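Local structure of periplasmic iron-binding protein (Synechocystis sp., 2VOZ) at residues 42-54 / 280-294. The protein probably captures ferric iron in the periplasm as the substrate-binding subunit of an ABC transporter that imports the metal. Numbering follows the deposited sequence. Where two conformers were deposited one is given.
Sequences RHYNTDDALYDAF and AFLEYLASDDAQRYF
NH2 of R42 serves two oxygens at once: it bonds the backbone O of F294 at 2.9 Å, in the carbonyl plane and on a lone pair, and OD1 of D47. The same guanidinium takes D47 side-on, NE to OD2 and NH2 to OD1, each on a syn lone pair, with both oxygens in the guanidinium plane. F294 covers one face of this flat plate, its ring tilted 21° and its centroid 3.8 Å from R42 CZ, a cation-pi stack; Y44 turns its CD2 edge onto the opposite face. R42 gets there with CG anti to the backbone N (chi1 169°) and a bend at chi2. With an alanine in its place, the buried D47 carboxylate would probably lose its counter-charge and the F294 carbonyl its donor. A water ties D47 OD1 and T46 OG1 to the carbonyl of Y293.

Further along, L50 is a knob among Y284, A290, Y293 and F294; L50 CD1 lies at the edge of the F294 ring, 3.9 Å from F294 CD2. The carbonyl oxygen of L50 receives the hydroxyl of Y284 in a very short bond, and that hydroxyl also bonds Y293 of the second subunit. At the far end, the edge of F281 points into the face of F54, planes at 80°, with F281 CD1 over the ring, while F54 CB sits over the Y284 ring, 4.2 Å from its centroid. Y51 CE1 meets F281 CZ at 3.6 Å, completing an aromatic cluster.

Helix 48-54 thus runs nearly antiparallel to helix 288-294 in a lobe of the periplasmic binding protein fold, a short turn after the iron-binding residues H43 and Y44. R42 ties their loop to helix 288-294, consistent with a second-shell place at the ferric site.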
# COMPACT_ATOMS: atom_id res chain seq x y z
N ARG B 42 -1.66 -1.49 -16.53
CA ARG B 42 -0.33 -1.43 -15.92
C ARG B 42 -0.28 -0.35 -14.86
O ARG B 42 -0.58 0.83 -15.13
CB ARG B 42 0.73 -1.12 -16.99
CG ARG B 42 2.09 -0.77 -16.38
CD ARG B 42 2.64 0.52 -16.93
NE ARG B 42 3.65 1.10 -16.04
CZ ARG B 42 4.96 0.84 -16.13
NH1 ARG B 42 5.41 -0.01 -17.06
NH2 ARG B 42 5.80 1.43 -15.29
N HIS B 43 0.16 -0.70 -13.67
CA HIS B 43 0.49 0.38 -12.74
C HIS B 43 1.50 -0.08 -11.75
O HIS B 43 1.37 -1.12 -11.14
CB HIS B 43 -0.74 0.84 -11.98
CG HIS B 43 -0.46 2.02 -11.09
ND1 HIS B 43 -0.09 1.89 -9.77
CD2 HIS B 43 -0.49 3.35 -11.34
CE1 HIS B 43 0.08 3.09 -9.24
NE2 HIS B 43 -0.16 3.99 -10.17
N TYR B 44 2.54 0.71 -11.64
CA TYR B 44 3.47 0.52 -10.59
C TYR B 44 3.38 1.81 -9.80
O TYR B 44 3.39 2.91 -10.39
CB TYR B 44 4.81 0.18 -11.22
CG TYR B 44 4.66 -1.17 -11.93
CD1 TYR B 44 4.83 -2.37 -11.23
CD2 TYR B 44 4.27 -1.24 -13.27
CE1 TYR B 44 4.65 -3.61 -11.87
CE2 TYR B 44 4.10 -2.46 -13.89
CZ TYR B 44 4.30 -3.63 -13.20
OH TYR B 44 4.12 -4.84 -13.85
N ASN B 45 3.12 1.64 -8.49
CA ASN B 45 3.18 2.74 -7.50
C ASN B 45 4.19 3.73 -7.98
O ASN B 45 4.06 4.97 -7.91
CB ASN B 45 3.67 2.19 -6.15
CG ASN B 45 2.54 1.84 -5.25
OD1 ASN B 45 1.36 2.09 -5.58
ND2 ASN B 45 2.86 1.25 -4.09
N THR B 46 5.21 3.16 -8.56
CA THR B 46 6.26 4.01 -9.04
C THR B 46 5.89 5.01 -10.14
O THR B 46 6.59 5.97 -10.26
CB THR B 46 7.58 3.19 -9.32
OG1 THR B 46 7.37 2.19 -10.31
CG2 THR B 46 8.15 2.55 -8.04
N ASP B 47 4.77 4.83 -10.89
CA ASP B 47 4.29 5.73 -12.00
C ASP B 47 3.57 7.04 -11.62
O ASP B 47 3.43 7.98 -12.44
CB ASP B 47 3.23 4.98 -12.85
CG ASP B 47 3.77 3.80 -13.60
OD1 ASP B 47 4.99 3.70 -13.78
OD2 ASP B 47 2.93 2.96 -14.03
N ASP B 48 3.06 7.14 -10.41
CA ASP B 48 2.27 8.36 -10.10
C ASP B 48 3.03 9.69 -10.25
O ASP B 48 2.44 10.67 -10.67
CB ASP B 48 1.64 8.29 -8.74
CG ASP B 48 0.90 6.99 -8.52
OD1 ASP B 48 0.14 6.55 -9.44
OD2 ASP B 48 1.12 6.42 -7.43
N ALA B 49 4.32 9.71 -9.91
CA ALA B 49 5.07 10.94 -10.09
C ALA B 49 5.32 11.19 -11.59
O ALA B 49 5.41 12.33 -12.04
CB ALA B 49 6.39 10.91 -9.32
N LEU B 50 5.43 10.10 -12.37
CA LEU B 50 5.62 10.25 -13.81
C LEU B 50 4.38 10.91 -14.41
O LEU B 50 4.51 11.80 -15.22
CB LEU B 50 5.89 8.90 -14.47
CG LEU B 50 7.06 8.11 -13.90
CD1 LEU B 50 7.19 6.77 -14.67
CD2 LEU B 50 8.39 8.91 -13.96
N TYR B 51 3.19 10.51 -13.95
CA TYR B 51 1.97 11.08 -14.48
C TYR B 51 1.73 12.49 -13.99
O TYR B 51 1.31 13.33 -14.75
CB TYR B 51 0.77 10.21 -14.12
CG TYR B 51 0.82 8.85 -14.73
CD1 TYR B 51 1.56 8.60 -15.89
CD2 TYR B 51 0.10 7.80 -14.16
CE1 TYR B 51 1.61 7.31 -16.45
CE2 TYR B 51 0.12 6.52 -14.72
CZ TYR B 51 0.87 6.29 -15.85
OH TYR B 51 0.89 5.00 -16.39
N ASP B 52 2.00 12.76 -12.71
CA ASP B 52 1.83 14.11 -12.18
C ASP B 52 2.66 15.15 -12.90
O ASP B 52 2.23 16.30 -13.05
CB ASP B 52 2.20 14.14 -10.70
CG ASP B 52 1.01 13.84 -9.82
OD1 ASP B 52 0.04 13.21 -10.32
OD2 ASP B 52 1.04 14.22 -8.62
N ALA B 53 3.85 14.76 -13.34
CA ALA B 53 4.69 15.69 -14.09
C ALA B 53 3.98 16.14 -15.37
O ALA B 53 4.22 17.23 -15.86
CB ALA B 53 6.07 15.11 -14.41
N PHE B 54 3.14 15.27 -15.93
CA PHE B 54 2.39 15.64 -17.13
C PHE B 54 1.21 16.58 -16.83
O PHE B 54 1.01 17.61 -17.51
CB PHE B 54 1.87 14.38 -17.80
CG PHE B 54 1.06 14.68 -19.01
CD1 PHE B 54 1.69 15.09 -20.18
CD2 PHE B 54 -0.34 14.60 -18.95
CE1 PHE B 54 0.93 15.40 -21.32
CE2 PHE B 54 -1.12 14.90 -20.08
CZ PHE B 54 -0.46 15.32 -21.26
N ALA B 280 -0.38 14.46 -26.59
CA ALA B 280 0.70 15.07 -25.80
C ALA B 280 1.22 14.09 -24.73
O ALA B 280 2.43 14.03 -24.45
CB ALA B 280 0.21 16.37 -25.15
N PHE B 281 0.30 13.33 -24.16
CA PHE B 281 0.65 12.35 -23.16
C PHE B 281 1.50 11.26 -23.80
O PHE B 281 2.53 10.90 -23.24
CB PHE B 281 -0.59 11.74 -22.51
CG PHE B 281 -0.24 10.72 -21.48
CD1 PHE B 281 0.25 11.12 -20.24
CD2 PHE B 281 -0.38 9.37 -21.76
CE1 PHE B 281 0.57 10.19 -19.27
CE2 PHE B 281 -0.05 8.42 -20.76
CZ PHE B 281 0.44 8.84 -19.55
N LEU B 282 1.10 10.73 -24.96
CA LEU B 282 1.93 9.70 -25.65
C LEU B 282 3.31 10.24 -25.94
O LEU B 282 4.31 9.56 -25.71
CB LEU B 282 1.28 9.20 -26.96
CG LEU B 282 -0.06 8.46 -26.81
CD1 LEU B 282 -0.49 8.11 -28.22
CD2 LEU B 282 0.09 7.22 -25.90
N GLU B 283 3.39 11.48 -26.39
CA GLU B 283 4.70 12.12 -26.62
C GLU B 283 5.54 12.19 -25.36
O GLU B 283 6.78 11.95 -25.38
CB GLU B 283 4.55 13.52 -27.26
CG GLU B 283 3.96 13.37 -28.67
CD GLU B 283 3.57 14.68 -29.36
OE1 GLU B 283 3.53 15.76 -28.70
OE2 GLU B 283 3.27 14.60 -30.58
N TYR B 284 4.89 12.56 -24.26
CA TYR B 284 5.56 12.61 -22.98
C TYR B 284 6.09 11.23 -22.56
O TYR B 284 7.23 11.13 -22.13
CB TYR B 284 4.61 13.19 -21.92
CG TYR B 284 5.13 13.02 -20.51
CD1 TYR B 284 6.20 13.79 -20.03
CD2 TYR B 284 4.51 12.08 -19.65
CE1 TYR B 284 6.67 13.63 -18.74
CE2 TYR B 284 4.98 11.91 -18.33
CZ TYR B 284 6.04 12.71 -17.89
OH TYR B 284 6.48 12.51 -16.58
N LEU B 285 5.28 10.18 -22.69
CA LEU B 285 5.73 8.85 -22.32
C LEU B 285 6.94 8.41 -23.15
O LEU B 285 7.68 7.52 -22.72
CB LEU B 285 4.60 7.86 -22.56
CG LEU B 285 3.49 7.71 -21.52
CD1 LEU B 285 2.74 6.43 -21.86
CD2 LEU B 285 4.05 7.61 -20.10
N ALA B 286 7.10 8.99 -24.35
CA ALA B 286 8.27 8.69 -25.21
C ALA B 286 9.48 9.58 -24.90
O ALA B 286 10.55 9.44 -25.52
CB ALA B 286 7.89 8.85 -26.67
N SER B 287 9.35 10.51 -23.97
CA SER B 287 10.48 11.38 -23.62
C SER B 287 11.54 10.64 -22.79
O SER B 287 11.23 9.62 -22.13
CB SER B 287 9.96 12.63 -22.90
OG SER B 287 9.58 12.32 -21.59
N ASP B 288 12.79 11.13 -22.79
CA ASP B 288 13.86 10.39 -22.09
C ASP B 288 13.62 10.25 -20.60
O ASP B 288 13.92 9.20 -20.04
CB ASP B 288 15.22 11.09 -22.29
CG ASP B 288 15.71 11.02 -23.72
OD1 ASP B 288 15.14 10.31 -24.56
OD2 ASP B 288 16.75 11.69 -23.97
N ASP B 289 13.13 11.33 -19.99
CA ASP B 289 12.89 11.41 -18.53
C ASP B 289 11.88 10.31 -18.15
O ASP B 289 12.14 9.42 -17.33
CB ASP B 289 12.25 12.79 -18.22
CG ASP B 289 13.28 13.87 -17.96
OD1 ASP B 289 14.50 13.64 -18.21
OD2 ASP B 289 12.86 14.98 -17.52
N ALA B 290 10.74 10.36 -18.82
CA ALA B 290 9.64 9.43 -18.51
C ALA B 290 10.03 8.00 -18.90
O ALA B 290 9.77 7.06 -18.15
CB ALA B 290 8.41 9.86 -19.25
N GLN B 291 10.64 7.82 -20.07
CA GLN B 291 11.04 6.46 -20.49
C GLN B 291 11.89 5.74 -19.46
O GLN B 291 11.71 4.51 -19.21
CB GLN B 291 11.88 6.51 -21.78
CG GLN B 291 11.05 6.59 -23.04
CD GLN B 291 10.50 5.23 -23.41
OE1 GLN B 291 11.26 4.32 -23.73
NE2 GLN B 291 9.17 5.08 -23.35
N ARG B 292 12.82 6.47 -18.85
CA ARG B 292 13.78 5.82 -17.98
C ARG B 292 13.04 5.15 -16.83
O ARG B 292 13.24 3.98 -16.53
CB ARG B 292 14.78 6.80 -17.40
CG ARG B 292 15.88 6.10 -16.63
CD ARG B 292 16.85 7.11 -16.13
NE ARG B 292 17.96 6.42 -15.47
CZ ARG B 292 19.01 7.05 -14.96
NH1 ARG B 292 19.09 8.37 -15.06
NH2 ARG B 292 19.99 6.34 -14.41
N TYR B 293 12.17 5.92 -16.18
CA TYR B 293 11.56 5.39 -14.97
C TYR B 293 10.30 4.57 -15.21
O TYR B 293 9.95 3.74 -14.38
CB TYR B 293 11.31 6.52 -13.98
CG TYR B 293 12.62 7.14 -13.58
CD1 TYR B 293 13.59 6.39 -12.90
CD2 TYR B 293 12.92 8.44 -13.95
CE1 TYR B 293 14.82 6.96 -12.56
CE2 TYR B 293 14.14 9.02 -13.61
CZ TYR B 293 15.08 8.26 -12.92
OH TYR B 293 16.28 8.86 -12.59
N PHE B 294 9.66 4.79 -16.35
CA PHE B 294 8.54 3.99 -16.75
C PHE B 294 9.05 2.55 -16.97
O PHE B 294 8.48 1.59 -16.46
CB PHE B 294 7.94 4.58 -18.00
CG PHE B 294 6.56 4.14 -18.27
CD1 PHE B 294 6.25 3.47 -19.46
CD2 PHE B 294 5.53 4.40 -17.35
CE1 PHE B 294 4.92 3.08 -19.74
CE2 PHE B 294 4.20 4.02 -17.61
CZ PHE B 294 3.89 3.35 -18.79
O HOH W 1 8.00 -1.14 -16.71
O HOH W 2 7.49 3.16 -12.86